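Local coordinates for protein dTDP-4-dehydrorhamnose 3,5-epimerase (PDB 2B9U) that probably catalyses the 3,5-epimerisation of dTDP-4-dehydro-6-deoxy-glucose to dTDP-4-dehydro-rhamnose, a step in dTDP-L-rhamnose biosynthesis, at residues A[71-76]-A[128-133]; A[80-85]-A[110-115]. All coordinates share one frame; numbering follows the deposited sequence.

Contact 1: residues A[71-76]-A[128-133]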
# COMPACT_ATOMS: atom_id res chain seq x y z
N LYS A 71 -0.93 -10.81 7.71
CA LYS A 71 -0.05 -9.83 7.04
C LYS A 71 0.17 -10.20 5.57
O LYS A 71 0.47 -11.36 5.24
CB LYS A 71 1.31 -9.76 7.76
CG LYS A 71 1.23 -9.25 9.22
CD LYS A 71 2.57 -9.28 9.89
CE LYS A 71 2.42 -9.20 11.42
NZ LYS A 71 3.70 -9.55 12.13
N ILE A 72 0.00 -9.21 4.70
CA ILE A 72 0.38 -9.32 3.30
C ILE A 72 1.57 -8.38 3.11
O ILE A 72 1.46 -7.17 3.30
CB ILE A 72 -0.76 -8.90 2.33
CG1 ILE A 72 -2.08 -9.55 2.72
CG2 ILE A 72 -0.37 -9.24 0.89
CD1 ILE A 72 -3.29 -8.95 1.99
N ILE A 73 2.71 -8.97 2.75
CA ILE A 73 3.96 -8.25 2.64
C ILE A 73 4.27 -7.99 1.17
O ILE A 73 4.23 -8.91 0.35
CB ILE A 73 5.14 -9.07 3.28
CG1 ILE A 73 4.79 -9.51 4.72
CG2 ILE A 73 6.46 -8.31 3.17
CD1 ILE A 73 4.43 -8.35 5.74
N PHE A 74 4.61 -6.75 0.86
CA PHE A 74 4.79 -6.30 -0.52
C PHE A 74 6.01 -5.37 -0.54
O PHE A 74 6.21 -4.56 0.38
CB PHE A 74 3.48 -5.64 -1.02
CG PHE A 74 3.58 -4.99 -2.38
CD1 PHE A 74 3.93 -5.73 -3.51
CD2 PHE A 74 3.30 -3.63 -2.53
CE1 PHE A 74 4.00 -5.12 -4.77
CE2 PHE A 74 3.37 -3.02 -3.78
CZ PHE A 74 3.74 -3.76 -4.90
N VAL A 75 6.84 -5.52 -1.57
CA VAL A 75 8.11 -4.79 -1.73
C VAL A 75 8.16 -4.00 -3.04
O VAL A 75 8.68 -4.49 -4.05
CB VAL A 75 9.34 -5.75 -1.60
CG1 VAL A 75 10.66 -4.96 -1.62
CG2 VAL A 75 9.22 -6.59 -0.32
N PRO A 76 7.58 -2.78 -3.04
CA PRO A 76 7.65 -1.92 -4.23
C PRO A 76 9.05 -1.38 -4.60
O PRO A 76 9.23 -0.96 -5.74
CB PRO A 76 6.68 -0.77 -3.90
CG PRO A 76 6.59 -0.78 -2.42
CD PRO A 76 6.76 -2.18 -1.98
N VAL A 128 9.15 -1.68 2.26
CA VAL A 128 8.21 -2.75 2.51
C VAL A 128 6.89 -2.12 2.92
O VAL A 128 6.86 -1.18 3.73
CB VAL A 128 8.78 -3.72 3.60
CG1 VAL A 128 7.80 -4.81 3.99
CG2 VAL A 128 10.08 -4.33 3.11
N ILE A 129 5.81 -2.64 2.33
CA ILE A 129 4.43 -2.32 2.70
C ILE A 129 3.84 -3.53 3.40
O ILE A 129 3.98 -4.67 2.93
CB ILE A 129 3.56 -1.98 1.45
CG1 ILE A 129 4.25 -0.92 0.59
CG2 ILE A 129 2.13 -1.57 1.86
CD1 ILE A 129 3.91 0.50 0.87
N TYR A 130 3.18 -3.28 4.52
CA TYR A 130 2.50 -4.35 5.25
C TYR A 130 0.99 -4.11 5.20
O TYR A 130 0.51 -3.11 5.76
CB TYR A 130 2.95 -4.37 6.73
CG TYR A 130 4.42 -4.17 7.04
CD1 TYR A 130 5.07 -2.96 6.80
CD2 TYR A 130 5.16 -5.19 7.66
CE1 TYR A 130 6.42 -2.77 7.13
CE2 TYR A 130 6.51 -5.01 8.00
CZ TYR A 130 7.13 -3.81 7.73
OH TYR A 130 8.45 -3.63 8.07
N PHE A 131 0.24 -4.98 4.53
CA PHE A 131 -1.22 -4.89 4.61
C PHE A 131 -1.65 -5.78 5.75
O PHE A 131 -1.40 -7.00 5.74
CB PHE A 131 -1.89 -5.30 3.30
CG PHE A 131 -1.41 -4.55 2.11
CD1 PHE A 131 -1.85 -3.25 1.86
CD2 PHE A 131 -0.51 -5.13 1.22
CE1 PHE A 131 -1.40 -2.55 0.73
CE2 PHE A 131 -0.05 -4.44 0.10
CZ PHE A 131 -0.50 -3.15 -0.14
N ILE A 132 -2.27 -5.17 6.77
CA ILE A 132 -2.53 -5.86 8.04
C ILE A 132 -4.01 -6.19 8.18
O ILE A 132 -4.88 -5.32 7.96
CB ILE A 132 -1.96 -5.06 9.27
CG1 ILE A 132 -0.44 -5.04 9.21
CG2 ILE A 132 -2.39 -5.65 10.65
CD1 ILE A 132 0.17 -3.85 9.91
N THR A 133 -4.30 -7.45 8.49
CA THR A 133 -5.67 -7.93 8.63
C THR A 133 -5.91 -8.32 10.09
O THR A 133 -4.96 -8.39 10.88
CB THR A 133 -5.98 -9.13 7.70
OG1 THR A 133 -5.33 -10.31 8.19
CG2 THR A 133 -5.53 -8.86 6.24
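I72 and F131 face each other as a hydrogen-bonded antiparallel pair. I72 N gives its hydrogen to F131 O at 2.8 Å, and F131 N returns the bond to I72 O. F74 and I129 form the second such pair, with I129 N to F74 O at 2.8 Å. On the face shared by these four residues, CB of I72 meets CB of F131 at 3.9 Å. Chi1 of F131 (-55°) sets CG beside the backbone N. In the ring, CD2 comes 3.5 Å from I72 O, and CE2 lies 3.9 Å from CB of F74. I129 CG2 rests on one face of this ring, offset toward the rim. P76, where the chain turns a corner, sets CD 3.8 Å from CG1 of I129.

On the opposite face, which also carries K71 and the Y130 hydroxyl, I73 CD1 meets Y130 CD2 at 3.8 Å, and I73 CG2 meets V128 CG1. Y130 OH is hydrogen-bonded to S50 of strand 44-52. Strands 70-75 and 126-133 are antiparallel neighbours in one sheet of the jelly-roll-like barrel. An alanine at F131 would probably leave F74 CB and I129 CG2 without their aromatic neighbour and open a gap toward T47 of the second subunit. The face of I72, F74, I129 and F131 is apolar and packs against the other subunit, so this strand pair contributes to the homodimer interface.

Contact 2: residues A[80-85]-A[110-115]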
# COMPACT_ATOMS: atom_id res chain seq x y z
N ILE A 80 13.97 -8.06 -0.35
CA ILE A 80 14.06 -8.58 1.02
C ILE A 80 14.02 -10.11 1.02
O ILE A 80 13.47 -10.72 0.11
CB ILE A 80 12.93 -8.02 1.95
CG1 ILE A 80 11.56 -8.64 1.59
CG2 ILE A 80 12.91 -6.49 1.91
CD1 ILE A 80 10.46 -8.37 2.64
N LEU A 81 14.61 -10.73 2.04
CA LEU A 81 14.38 -12.13 2.31
C LEU A 81 13.36 -12.15 3.42
O LEU A 81 13.68 -11.81 4.55
CB LEU A 81 15.66 -12.87 2.75
CG LEU A 81 15.47 -14.36 3.12
CD1 LEU A 81 14.95 -15.18 1.93
CD2 LEU A 81 16.78 -14.95 3.67
N ASP A 82 12.15 -12.54 3.09
CA ASP A 82 11.04 -12.51 4.00
C ASP A 82 10.81 -13.88 4.63
O ASP A 82 10.90 -14.91 3.95
CB ASP A 82 9.79 -12.08 3.26
CG ASP A 82 8.76 -11.54 4.17
OD1 ASP A 82 9.08 -10.57 4.88
OD2 ASP A 82 7.65 -12.11 4.21
N VAL A 83 10.52 -13.90 5.93
CA VAL A 83 10.40 -15.16 6.67
C VAL A 83 9.14 -15.16 7.54
O VAL A 83 8.78 -14.12 8.12
CB VAL A 83 11.64 -15.42 7.57
CG1 VAL A 83 11.53 -16.76 8.27
CG2 VAL A 83 12.93 -15.36 6.76
N ALA A 84 8.46 -16.31 7.61
CA ALA A 84 7.33 -16.54 8.51
C ALA A 84 7.60 -17.80 9.31
O ALA A 84 7.90 -18.83 8.72
CB ALA A 84 6.07 -16.71 7.72
N VAL A 85 7.45 -17.74 10.63
CA VAL A 85 7.78 -18.87 11.51
C VAL A 85 6.54 -19.31 12.28
O VAL A 85 5.91 -18.49 12.96
CB VAL A 85 8.90 -18.49 12.52
CG1 VAL A 85 9.24 -19.68 13.42
CG2 VAL A 85 10.17 -18.01 11.79
N LEU A 110 3.59 -12.08 0.01
CA LEU A 110 3.40 -13.22 0.90
C LEU A 110 2.25 -12.88 1.82
O LEU A 110 2.30 -11.84 2.53
CB LEU A 110 4.62 -13.41 1.79
CG LEU A 110 5.53 -14.63 1.83
CD1 LEU A 110 5.89 -14.86 3.28
CD2 LEU A 110 4.91 -15.88 1.21
N TRP A 111 1.25 -13.75 1.84
CA TRP A 111 0.20 -13.71 2.86
C TRP A 111 0.60 -14.62 4.01
O TRP A 111 0.90 -15.82 3.81
CB TRP A 111 -1.16 -14.10 2.29
CG TRP A 111 -2.14 -14.65 3.33
CD1 TRP A 111 -2.55 -15.96 3.46
CD2 TRP A 111 -2.84 -13.92 4.35
NE1 TRP A 111 -3.44 -16.08 4.50
CE2 TRP A 111 -3.63 -14.84 5.07
CE3 TRP A 111 -2.86 -12.56 4.74
CZ2 TRP A 111 -4.46 -14.46 6.13
CZ3 TRP A 111 -3.68 -12.19 5.82
CH2 TRP A 111 -4.46 -13.13 6.50
N ILE A 112 0.62 -14.02 5.20
CA ILE A 112 1.02 -14.67 6.43
C ILE A 112 -0.14 -14.59 7.45
O ILE A 112 -0.37 -13.54 8.06
CB ILE A 112 2.28 -14.01 7.06
CG1 ILE A 112 3.42 -13.86 6.04
CG2 ILE A 112 2.72 -14.80 8.32
CD1 ILE A 112 4.60 -13.09 6.57
N PRO A 113 -0.87 -15.71 7.63
CA PRO A 113 -2.03 -15.78 8.54
C PRO A 113 -1.61 -15.64 10.00
O PRO A 113 -0.42 -15.73 10.29
CB PRO A 113 -2.60 -17.18 8.26
CG PRO A 113 -1.48 -17.97 7.72
CD PRO A 113 -0.58 -17.00 6.98
N PRO A 114 -2.57 -15.37 10.92
CA PRO A 114 -2.22 -15.35 12.35
C PRO A 114 -1.58 -16.65 12.85
O PRO A 114 -1.85 -17.72 12.31
CB PRO A 114 -3.57 -15.14 13.05
CG PRO A 114 -4.43 -14.49 12.04
CD PRO A 114 -3.99 -15.03 10.70
N GLY A 115 -0.76 -16.56 13.89
CA GLY A 115 -0.05 -17.72 14.41
C GLY A 115 1.39 -17.85 13.95
O GLY A 115 2.06 -18.81 14.33
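A84 and I112 make the apolar, close-packed part of this contact. CB of A84 lies 3.9 Å from CG2 of I112 and 4.1 Å from its CD1. CG2 of I112 is anti to the backbone N, while CG1 is anti to the carbonyl carbon (chi1 -50°). CG2, and CD1 at the end of the other branch, both meet the one methyl. D82 adds a polar tip to the same group. Its carboxylate and the I112 side chain reach toward each other tip to tip, with OD2 4.0 Å from I112 CD1. L110 crosses the aspartate obliquely, and its CD1 comes closer, at 3.4 Å from D82 OD2. Across this contact OD2 meets carbon only, while OD1 is hydrogen-bonded to NE2 of H118. That bond is likely to limit rotation of the carboxylate.

The two strands belong to different sheets of the flattened, jelly-roll-like barrel of this cupin-clan family. Strand 79-86 lies in the five-stranded sheet and strand 109-112 in the seven-stranded one. Their short axes are 8.9 Å apart and inclined by 23°. No hydrogen bond joins the two strands; they meet through side chains. I73 also packs on D82, and I12 on both A84 and L110.

The packing thins out beyond I112. Strand 109-112 gives way to a loop, and P113 and P114, both partly exposed, make no contact with 80-85. The chain comes back only at G115, whose O is 4.1 Å from V85 O. G115 has backbone angles (phi 100°) at which a side chain would press on the preceding carbonyl oxygen.

The centres of contacts 1 and 2 lie about 10 Å apart in the barrel. Along the chain the order is 71-76, 80-85, 110-115, 128-133, so both segments of contact 2 fall between those of contact 1. Strand 70-75 takes part in contact 1 and is also a neighbour of strand 109-112 in the seven-stranded sheet. K71 O to I112 N, at 2.7 Å, and I73 N to L110 O are probable hydrogen bonds between the contacts. Contact 1 is a pairing within one sheet, whereas contact 2 joins that sheet to the five-stranded one. Contact 1 builds one wall of the cupin barrel, and contact 2 packs the strand next to it against the other wall.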